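Local coordinates for protelomerase (Agrobacterium tumefaciens, PDB 4F43), which cuts replicated telomere DNA, rejoins its strands as covalently closed hairpin ends of the linear chromosome and protects those ends, at a contact of chain A with DNA. Numbering follows the deposited sequence.

A contact of chain A with DNA. Residues 18, 21, 23-24. With nucleotides of chain B.
The end of helix 9-18 and the loop that runs on towards helix 28-40 come up against the sugar-phosphate backbone of chain B at DT6 and DA7, two base-paired nucleotides of the hairpin DNA. Ala18, the last residue of the helix, turns its methyl group towards the phosphate of DA7, with CB 3.9 Å from the phosphate oxygen OP1. Alongside it stands Asn21, the residue of this patch that loses most surface to the DNA. Its carboxamide nitrogen ND2 leads, lying 3.9 Å from O3' of DT6, the oxygen that links the two nucleotides, and 4.1 Å from OP1 of DA7. These are approaches at van der Waals range or beyond, too long to count as direct bonds. The Asn21 side chain leaves the backbone with CG anti to the carbonyl carbon (chi1 -79°), which carries the carboxamide towards the strand beside the Ala18 methyl, and chi2 (-23°) turns its ND2 rather than OD1 to the DNA; ND2 and CB of Ala18 are 3.6 Å apart.

Further along, the main chain itself takes over. The carbonyl oxygen O of Ala23 sits 3.3 Å from C4' of the DT6 deoxyribose, while the Ala23 methyl turns away from the sugar. Gly24 follows with a positive phi (113°), and its CA lies above and outside the ring oxygen O4' of DT6 at 3.4 Å. The same carbon packs on the anomeric C1' at 3.6 Å and comes within 3.5 Å of the thymine O2, on the minor-groove edge of the base. With no side chain, Gly24 brings bare backbone close to this rim of the groove.

Sugar and phosphate supply most of the contact, so this small patch probably senses backbone shape more than base sequence. The chain is a fragment of TelA that includes the telomere resolvase catalytic domain. The patch probably follows the path of the strand and, together with neighbouring contacts, steadies the hairpin arm against the protelomerase.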
loop_
_atom_site.group_PDB
_atom_site.type_symbol
_atom_site.label_atom_id
_atom_site.label_comp_id
_atom_site.label_asym_id
_atom_site.label_seq_id
_atom_site.Cartn_x
_atom_site.Cartn_y
_atom_site.Cartn_z
ATOM N N ALA A 18 0.478 9.863 23.622
ATOM C CA ALA A 18 1.554 10.794 23.302
ATOM C C ALA A 18 1.745 11.874 24.363
ATOM O O ALA A 18 2.606 12.743 24.219
ATOM C CB ALA A 18 1.319 11.425 21.937
ATOM N N ASN A 21 5.902 11.287 26.226
ATOM C CA ASN A 21 6.904 10.760 25.307
ATOM C C ASN A 21 8.286 11.359 25.540
ATOM O O ASN A 21 8.415 12.502 25.979
ATOM C CB ASN A 21 6.477 10.974 23.853
ATOM C CG ASN A 21 5.460 9.951 23.390
ATOM O OD1 ASN A 21 5.371 8.854 23.942
ATOM N ND2 ASN A 21 4.694 10.302 22.365
ATOM N N ALA A 23 10.677 11.945 23.201
ATOM C CA ALA A 23 10.982 12.930 22.171
ATOM C C ALA A 23 9.920 12.927 21.077
ATOM O O ALA A 23 8.936 12.193 21.158
ATOM C CB ALA A 23 12.356 12.663 21.578
ATOM N N GLY A 24 10.120 13.756 20.058
ATOM C CA GLY A 24 9.236 13.766 18.909
ATOM C C GLY A 24 8.415 15.030 18.747
ATOM O O GLY A 24 8.434 15.915 19.602
ATOM P P DT B 6 8.917 6.840 20.344
ATOM O OP1 DT B 6 8.335 6.704 21.699
ATOM O OP2 DT B 6 9.072 5.643 19.488
ATOM O "O5'" DT B 6 8.070 7.920 19.526
ATOM C "C5'" DT B 6 7.922 9.228 20.061
ATOM C "C4'" DT B 6 7.475 10.205 18.990
ATOM O "O4'" DT B 6 8.587 10.534 18.127
ATOM C "C3'" DT B 6 6.389 9.680 18.055
ATOM O "O3'" DT B 6 5.124 10.199 18.454
ATOM C "C2'" DT B 6 6.798 10.172 16.665
ATOM C "C1'" DT B 6 8.036 11.022 16.926
ATOM N N1 DT B 6 9.074 10.943 15.862
ATOM C C2 DT B 6 9.465 12.103 15.233
ATOM O O2 DT B 6 9.005 13.199 15.498
ATOM N N3 DT B 6 10.426 11.933 14.272
ATOM C C4 DT B 6 11.025 10.751 13.883
ATOM O O4 DT B 6 11.881 10.720 13.002
ATOM C C5 DT B 6 10.568 9.575 14.584
ATOM C C7 DT B 6 11.139 8.228 14.254
ATOM C C6 DT B 6 9.628 9.724 15.528
ATOM P P DA B 7 3.771 9.618 17.809
ATOM O OP1 DA B 7 2.769 9.491 18.891
ATOM O OP2 DA B 7 4.125 8.431 16.998
ATOM O "O5'" DA B 7 3.311 10.773 16.803
ATOM C "C5'" DA B 7 3.119 12.099 17.289
ATOM C "C4'" DA B 7 3.292 13.123 16.178
ATOM O "O4'" DA B 7 4.553 12.874 15.502
ATOM C "C3'" DA B 7 2.222 13.101 15.087
ATOM O "O3'" DA B 7 1.978 14.429 14.629
ATOM C "C2'" DA B 7 2.884 12.253 14.009
ATOM C "C1'" DA B 7 4.318 12.739 14.116
ATOM N N9 DA B 7 5.275 11.802 13.537
ATOM C C8 DA B 7 5.271 10.439 13.652
ATOM N N7 DA B 7 6.261 9.854 13.021
ATOM C C5 DA B 7 6.959 10.904 12.448
ATOM C C6 DA B 7 8.117 10.951 11.645
ATOM N N6 DA B 7 8.802 9.866 11.264
ATOM N N1 DA B 7 8.549 12.163 11.243
ATOM C C2 DA B 7 7.867 13.249 11.621
ATOM N N3 DA B 7 6.770 13.334 12.373
ATOM C C4 DA B 7 6.364 12.113 12.756
#